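PDB 1IA6: cellulase CEL9M from Clostridium cellulolyticum, which probably hydrolyses internal beta-1,4-glucosidic linkages in cellulose and related beta-glucans. Local coordinates for residues S302-L307 and L413-G418; L10-I15 and I352-N357. All coordinates share one frame; numbering follows the deposited sequence.

Interaction 1: residues S302-L307 and L413-G418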
ATOM      1  N   SER A 302      -2.068 -17.130  -2.955  1.00 11.15           N
ATOM      2  CA  SER A 302      -1.547 -17.310  -4.303  1.00 12.44           C
ATOM      3  C   SER A 302      -0.022 -17.295  -4.231  1.00 12.88           C
ATOM      4  O   SER A 302       0.547 -17.100  -3.156  1.00 12.71           O
ATOM      5  CB  SER A 302      -2.065 -16.202  -5.226  1.00 13.42           C
ATOM      6  OG  SER A 302      -1.841 -16.527  -6.589  1.00 13.59           O
ATOM      7  N   ASN A 303       0.639 -17.481  -5.370  1.00 12.88           N
ATOM      8  CA  ASN A 303       2.098 -17.558  -5.396  1.00 13.04           C
ATOM      9  C   ASN A 303       2.893 -16.258  -5.408  1.00 14.25           C
ATOM     10  O   ASN A 303       4.018 -16.228  -4.914  1.00 16.98           O
ATOM     11  CB  ASN A 303       2.552 -18.415  -6.584  1.00 12.68           C
ATOM     12  CG  ASN A 303       2.193 -17.797  -7.917  1.00 14.46           C
ATOM     13  OD1 ASN A 303       1.018 -17.657  -8.252  1.00 14.80           O
ATOM     14  ND2 ASN A 303       3.209 -17.413  -8.685  1.00 16.68           N
ATOM     15  N   TRP A 304       2.333 -15.191  -5.968  1.00 12.47           N
ATOM     16  CA  TRP A 304       3.060 -13.930  -6.040  1.00 13.82           C
ATOM     17  C   TRP A 304       2.697 -12.976  -4.909  1.00 11.47           C
ATOM     18  O   TRP A 304       1.529 -12.640  -4.728  1.00 10.52           O
ATOM     19  CB  TRP A 304       2.812 -13.262  -7.395  1.00 17.17           C
ATOM     20  CG  TRP A 304       3.926 -12.353  -7.806  1.00 22.10           C
ATOM     21  CD1 TRP A 304       4.101 -11.048  -7.444  1.00 23.02           C
ATOM     22  CD2 TRP A 304       5.065 -12.705  -8.602  1.00 23.00           C
ATOM     23  NE1 TRP A 304       5.280 -10.567  -7.962  1.00 24.79           N
ATOM     24  CE2 TRP A 304       5.892 -11.563  -8.676  1.00 23.78           C
ATOM     25  CE3 TRP A 304       5.469 -13.877  -9.257  1.00 25.01           C
ATOM     26  CZ2 TRP A 304       7.101 -11.557  -9.381  1.00 24.97           C
ATOM     27  CZ3 TRP A 304       6.670 -13.872  -9.958  1.00 24.68           C
ATOM     28  CH2 TRP A 304       7.472 -12.718 -10.012  1.00 25.36           C
ATOM     29  N   GLY A 305       3.710 -12.540  -4.163  1.00 10.99           N
ATOM     30  CA  GLY A 305       3.476 -11.642  -3.045  1.00 10.22           C
ATOM     31  C   GLY A 305       2.584 -12.325  -2.027  1.00  8.71           C
ATOM     32  O   GLY A 305       1.618 -11.741  -1.540  1.00  9.38           O
ATOM     33  N   VAL A 306       2.913 -13.571  -1.692  1.00  7.54           N
ATOM     34  CA  VAL A 306       2.096 -14.328  -0.755  1.00  9.18           C
ATOM     35  C   VAL A 306       1.984 -13.709   0.638  1.00  7.60           C
ATOM     36  O   VAL A 306       0.901 -13.710   1.225  1.00  9.40           O
ATOM     37  CB  VAL A 306       2.583 -15.799  -0.645  1.00 11.32           C
ATOM     38  CG1 VAL A 306       3.964 -15.858  -0.038  1.00 12.56           C
ATOM     39  CG2 VAL A 306       1.594 -16.607   0.178  1.00 11.61           C
ATOM     40  N   LEU A 307       3.079 -13.170   1.168  1.00  7.77           N
ATOM     41  CA  LEU A 307       3.040 -12.559   2.501  1.00  7.97           C
ATOM     42  C   LEU A 307       2.242 -11.259   2.478  1.00  8.67           C
ATOM     43  O   LEU A 307       1.613 -10.883   3.468  1.00  8.55           O
ATOM     44  CB  LEU A 307       4.458 -12.297   3.016  1.00  8.26           C
ATOM     45  CG  LEU A 307       5.299 -13.569   3.192  1.00  8.61           C
ATOM     46  CD1 LEU A 307       6.682 -13.200   3.704  1.00 10.43           C
ATOM     47  CD2 LEU A 307       4.605 -14.516   4.167  1.00  9.95           C
ATOM     48  N   LEU A 413       5.785  -1.180  -2.665  1.00  6.83           N
ATOM     49  CA  LEU A 413       5.002  -0.280  -1.829  1.00  7.99           C
ATOM     50  C   LEU A 413       3.754  -0.967  -1.280  1.00  7.45           C
ATOM     51  O   LEU A 413       3.490  -0.906  -0.080  1.00  7.72           O
ATOM     52  CB  LEU A 413       4.557   0.949  -2.625  1.00  6.53           C
ATOM     53  CG  LEU A 413       5.604   1.939  -3.132  1.00  9.59           C
ATOM     54  CD1 LEU A 413       4.900   3.075  -3.882  1.00 10.24           C
ATOM     55  CD2 LEU A 413       6.409   2.484  -1.966  1.00  7.41           C
ATOM     56  N   ASP A 414       2.990  -1.621  -2.153  1.00  7.21           N
ATOM     57  CA  ASP A 414       1.757  -2.263  -1.713  1.00  8.53           C
ATOM     58  C   ASP A 414       1.983  -3.425  -0.746  1.00  9.10           C
ATOM     59  O   ASP A 414       1.095  -3.768   0.034  1.00  9.13           O
ATOM     60  CB  ASP A 414       0.902  -2.700  -2.915  1.00  8.81           C
ATOM     61  CG  ASP A 414       1.438  -3.933  -3.618  1.00 12.35           C
ATOM     62  OD1 ASP A 414       2.504  -3.852  -4.265  1.00 14.32           O
ATOM     63  OD2 ASP A 414       0.780  -4.990  -3.526  1.00 12.59           O
ATOM     64  N   TYR A 415       3.171  -4.016  -0.782  1.00  7.63           N
ATOM     65  CA  TYR A 415       3.496  -5.113   0.130  1.00  7.48           C
ATOM     66  C   TYR A 415       3.582  -4.550   1.547  1.00  7.51           C
ATOM     67  O   TYR A 415       2.940  -5.048   2.475  1.00  7.82           O
ATOM     68  CB  TYR A 415       4.856  -5.724  -0.216  1.00  6.52           C
ATOM     69  CG  TYR A 415       4.897  -6.659  -1.406  1.00  8.00           C
ATOM     70  CD1 TYR A 415       3.938  -6.600  -2.416  1.00  7.96           C
ATOM     71  CD2 TYR A 415       5.937  -7.581  -1.537  1.00  9.04           C
ATOM     72  CE1 TYR A 415       4.015  -7.438  -3.529  1.00 10.57           C
ATOM     73  CE2 TYR A 415       6.026  -8.422  -2.644  1.00 10.27           C
ATOM     74  CZ  TYR A 415       5.064  -8.345  -3.634  1.00 10.98           C
ATOM     75  OH  TYR A 415       5.161  -9.167  -4.730  1.00 13.04           O
ATOM     76  N   ASN A 416       4.389  -3.504   1.706  1.00  6.61           N
ATOM     77  CA  ASN A 416       4.578  -2.892   3.014  1.00  7.33           C
ATOM     78  C   ASN A 416       3.399  -2.114   3.572  1.00  8.72           C
ATOM     79  O   ASN A 416       3.274  -1.978   4.787  1.00  8.38           O
ATOM     80  CB  ASN A 416       5.817  -1.993   3.005  1.00  7.68           C
ATOM     81  CG  ASN A 416       7.071  -2.745   3.406  1.00 10.48           C
ATOM     82  OD1 ASN A 416       7.498  -3.670   2.718  1.00  9.19           O
ATOM     83  ND2 ASN A 416       7.658  -2.361   4.536  1.00  9.24           N
ATOM     84  N   ALA A 417       2.530  -1.605   2.704  1.00  8.74           N
ATOM     85  CA  ALA A 417       1.381  -0.840   3.181  1.00  8.60           C
ATOM     86  C   ALA A 417       0.557  -1.658   4.176  1.00  9.07           C
ATOM     87  O   ALA A 417       0.246  -1.191   5.272  1.00  7.73           O
ATOM     88  CB  ALA A 417       0.511  -0.410   2.005  1.00  9.94           C
ATOM     89  N   GLY A 418       0.218  -2.885   3.787  1.00  7.69           N
ATOM     90  CA  GLY A 418      -0.564  -3.757   4.645  1.00  9.44           C
ATOM     91  C   GLY A 418       0.195  -4.226   5.873  1.00  9.63           C
ATOM     92  O   GLY A 418      -0.412  -4.491   6.913  1.00 10.50           O
TER
HETATM   93  O   HOH W   1       4.845  -7.501  -6.967  1.00 42.06           O
HETATM   94  O   HOH W   2       6.485 -11.900  -4.836  1.00 23.74           O
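A tyrosine hydroxyl meets a loop-to-helix junction here, bridged to it by two waters, close to the predicted active-site residue E410. The phenol of Y415 reaches out from the start of helix 413-429 toward W304 and G305, the last residues before helix 306-323. Its OH lies 3.4 Å from G305 CA and 3.5 Å from W304 CD1, and the two aromatic side chains run at a slant to each other. G305 is the N-cap residue; lacking a side chain and having positive phi, it suits both the backbone turn and the close approach of the phenol oxygen. One water lies 2.8 Å from Y415 OH and accepts a long bond, 3.3 Å, from W304 NE1 at the indole edge. The other accepts from G305 N at 2.9 Å, lies 3.0 Å from Y415 OH, and sits over one face of the indole, toward its rim. With CG anti to the backbone N (chi1 -154°), W304 swings its indole NH to E410 OE1, its stronger partner. R308 bonds to the carbonyls of W304 and G305 and forms a salt bridge with D414. The contact thus joins the N-terminal ends of two helices beside E410 in the (alpha/alpha)6 barrel of family 9.

Interaction 2: residues L10-I15 and I352-N357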
ATOM      1  N   LEU A  10       7.394  -2.510  13.529  1.00 10.19           N
ATOM      2  CA  LEU A  10       6.583  -1.401  13.039  1.00  9.75           C
ATOM      3  C   LEU A  10       7.480  -0.264  12.560  1.00 11.28           C
ATOM      4  O   LEU A  10       7.313   0.238  11.449  1.00 11.57           O
ATOM      5  CB  LEU A  10       5.645  -0.886  14.134  1.00 10.26           C
ATOM      6  CG  LEU A  10       4.802   0.332  13.742  1.00 11.26           C
ATOM      7  CD1 LEU A  10       3.924  -0.010  12.536  1.00  9.78           C
ATOM      8  CD2 LEU A  10       3.944   0.762  14.922  1.00 12.13           C
ATOM      9  N   LYS A  11       8.432   0.135  13.400  1.00  9.06           N
ATOM     10  CA  LYS A  11       9.357   1.207  13.046  1.00  9.53           C
ATOM     11  C   LYS A  11      10.061   0.892  11.733  1.00 10.20           C
ATOM     12  O   LYS A  11      10.159   1.745  10.851  1.00  9.40           O
ATOM     13  CB  LYS A  11      10.414   1.398  14.136  1.00 11.33           C
ATOM     14  CG  LYS A  11      11.408   2.513  13.808  1.00 16.36           C
ATOM     15  CD  LYS A  11      12.559   2.592  14.806  1.00 22.09           C
ATOM     16  CE  LYS A  11      13.507   1.411  14.666  1.00 24.31           C
ATOM     17  NZ  LYS A  11      14.698   1.541  15.561  1.00 29.58           N
ATOM     18  N   ASP A  12      10.557  -0.337  11.609  1.00  8.38           N
ATOM     19  CA  ASP A  12      11.250  -0.740  10.393  1.00  8.34           C
ATOM     20  C   ASP A  12      10.349  -0.702   9.161  1.00  6.51           C
ATOM     21  O   ASP A  12      10.768  -0.232   8.114  1.00  8.22           O
ATOM     22  CB  ASP A  12      11.818  -2.157  10.522  1.00  7.87           C
ATOM     23  CG  ASP A  12      12.963  -2.253  11.510  1.00 13.64           C
ATOM     24  OD1 ASP A  12      13.598  -1.222  11.815  1.00 12.25           O
ATOM     25  OD2 ASP A  12      13.239  -3.379  11.970  1.00 15.08           O
ATOM     26  N   SER A  13       9.119  -1.197   9.291  1.00  7.42           N
ATOM     27  CA  SER A  13       8.187  -1.240   8.162  1.00  7.66           C
ATOM     28  C   SER A  13       7.849   0.148   7.621  1.00  7.75           C
ATOM     29  O   SER A  13       7.541   0.307   6.437  1.00  7.58           O
ATOM     30  CB  SER A  13       6.904  -1.989   8.554  1.00  8.65           C
ATOM     31  OG  SER A  13       6.161  -1.286   9.532  1.00 12.89           O
ATOM     32  N   ILE A  14       7.908   1.152   8.489  1.00  6.16           N
ATOM     33  CA  ILE A  14       7.630   2.527   8.080  1.00  7.46           C
ATOM     34  C   ILE A  14       8.875   3.112   7.415  1.00  9.21           C
ATOM     35  O   ILE A  14       8.785   3.817   6.413  1.00  8.16           O
ATOM     36  CB  ILE A  14       7.258   3.398   9.291  1.00  7.07           C
ATOM     37  CG1 ILE A  14       5.955   2.888   9.911  1.00  9.79           C
ATOM     38  CG2 ILE A  14       7.136   4.861   8.867  1.00  7.34           C
ATOM     39  CD1 ILE A  14       5.660   3.477  11.281  1.00 10.08           C
ATOM     40  N   ILE A  15      10.037   2.806   7.985  1.00  9.42           N
ATOM     41  CA  ILE A  15      11.315   3.283   7.462  1.00  9.81           C
ATOM     42  C   ILE A  15      11.555   2.826   6.025  1.00  9.25           C
ATOM     43  O   ILE A  15      12.165   3.544   5.229  1.00 10.08           O
ATOM     44  CB  ILE A  15      12.476   2.797   8.363  1.00 11.75           C
ATOM     45  CG1 ILE A  15      12.593   3.716   9.582  1.00 14.64           C
ATOM     46  CG2 ILE A  15      13.777   2.739   7.579  1.00 17.28           C
ATOM     47  CD1 ILE A  15      13.480   3.154  10.692  1.00 17.16           C
ATOM     48  N   ILE A 352      13.274  -7.621   5.933  1.00 10.67           N
ATOM     49  CA  ILE A 352      14.710  -7.382   5.847  1.00  9.76           C
ATOM     50  C   ILE A 352      15.196  -6.438   6.949  1.00 11.11           C
ATOM     51  O   ILE A 352      14.547  -5.439   7.255  1.00 10.60           O
ATOM     52  CB  ILE A 352      15.085  -6.804   4.464  1.00 10.67           C
ATOM     53  CG1 ILE A 352      14.805  -7.848   3.378  1.00  9.46           C
ATOM     54  CG2 ILE A 352      16.557  -6.391   4.439  1.00 11.39           C
ATOM     55  CD1 ILE A 352      15.023  -7.339   1.968  1.00 11.01           C
ATOM     56  N   GLY A 353      16.332  -6.772   7.556  1.00 12.07           N
ATOM     57  CA  GLY A 353      16.885  -5.930   8.603  1.00 12.98           C
ATOM     58  C   GLY A 353      16.287  -6.130   9.983  1.00 12.92           C
ATOM     59  O   GLY A 353      16.674  -5.452  10.939  1.00 12.12           O
ATOM     60  N   TYR A 354      15.336  -7.051  10.090  1.00 12.57           N
ATOM     61  CA  TYR A 354      14.696  -7.346  11.367  1.00 12.86           C
ATOM     62  C   TYR A 354      14.862  -8.824  11.690  1.00 12.02           C
ATOM     63  O   TYR A 354      14.875  -9.664  10.794  1.00 12.22           O
ATOM     64  CB  TYR A 354      13.201  -6.992  11.307  1.00 12.95           C
ATOM     65  CG  TYR A 354      12.404  -7.424  12.522  1.00 13.34           C
ATOM     66  CD1 TYR A 354      12.024  -8.757  12.698  1.00 13.22           C
ATOM     67  CD2 TYR A 354      12.046  -6.504  13.507  1.00 13.08           C
ATOM     68  CE1 TYR A 354      11.307  -9.159  13.823  1.00 14.40           C
ATOM     69  CE2 TYR A 354      11.330  -6.897  14.634  1.00 14.13           C
ATOM     70  CZ  TYR A 354      10.966  -8.224  14.785  1.00 14.79           C
ATOM     71  OH  TYR A 354      10.266  -8.616  15.901  1.00 17.54           O
ATOM     72  N   GLY A 355      15.004  -9.139  12.973  1.00 14.23           N
ATOM     73  CA  GLY A 355      15.130 -10.529  13.376  1.00 14.82           C
ATOM     74  C   GLY A 355      16.384 -11.232  12.901  1.00 15.36           C
ATOM     75  O   GLY A 355      17.475 -10.672  12.958  1.00 16.71           O
ATOM     76  N   SER A 356      16.246 -12.461  12.420  1.00 15.14           N
ATOM     77  CA  SER A 356      17.424 -13.193  11.981  1.00 17.04           C
ATOM     78  C   SER A 356      17.379 -13.802  10.585  1.00 14.69           C
ATOM     79  O   SER A 356      16.313 -14.029  10.015  1.00 12.93           O
ATOM     80  CB  SER A 356      17.760 -14.285  13.006  1.00 20.90           C
ATOM     81  OG  SER A 356      16.672 -15.173  13.191  1.00 23.99           O
ATOM     82  N   ASN A 357      18.572 -14.053  10.053  1.00 13.75           N
ATOM     83  CA  ASN A 357      18.771 -14.653   8.741  1.00 14.81           C
ATOM     84  C   ASN A 357      17.831 -14.141   7.657  1.00 14.49           C
ATOM     85  O   ASN A 357      17.210 -14.929   6.946  1.00 16.29           O
ATOM     86  CB  ASN A 357      18.648 -16.175   8.850  1.00 18.68           C
ATOM     87  CG  ASN A 357      19.393 -16.894   7.750  1.00 19.57           C
ATOM     88  OD1 ASN A 357      20.493 -16.488   7.367  1.00 22.64           O
ATOM     89  ND2 ASN A 357      18.813 -17.974   7.246  1.00 23.55           N
TER
HETATM   90  O   HOH W   3      15.485  -4.057  12.992  1.00 19.32           O
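The N-terminal helix 6-15 packs here against the long loop between helices 327-341 and 365-368, a buried contact away from the centre of the helical fold. D12 and Y354 meet across it. One carboxylate oxygen, D12 OD2, lies in the plane of the tyrosine ring at its edge, 3.7 Å from Y354 CD2 and also 3.7 Å from Y354 CB. From that position the acid faces the slightly positive C-H rim of the phenol and not its pi cloud; the carboxylate and ring planes stand 78° apart. The same oxygen accepts a short bond, 2.6 Å, from a water that also donates to G353 O at 2.8 Å. Aspartate suits this place because its short acidic side chain presents one acceptor oxygen to both the water and the ring edge. Y354 has CG anti to its own N (chi1 173°), which sends the ring along the helix flank, touching T8 and A9, until its OH bonds to D5 O. G353 turns the loop with positive phi (82°), a conformation that glycine adopts easily. A side-chain-to-backbone water bridge, backed by an aromatic edge, thus joins an irregular loop to the N-terminal helix of this cellulase module.

In the fold
The centres of interactions 1 and 2 lie about 15 Å apart, and the two contacts interlock along the chain: 10-15 comes first, then 302-307, 352-357 and 413-418, so their segments alternate. Helix 413-429 connects them. Its N416 probably gives a hydrogen bond to S13 O, with N416 ND2 3.3 Å from S13 O, and later residues of the same helix, L419, V420 and L423, pack on the S13 side chain. Interaction 1 is the deeper, about 9 Å from the chain centre against 17 Å for interaction 2. Within a single family 9 module, helix 413-429 thus touches both the 302-307 junction, beside E410, and helix 6-15, which in turn meets the loop 352-357 farther from the chain centre.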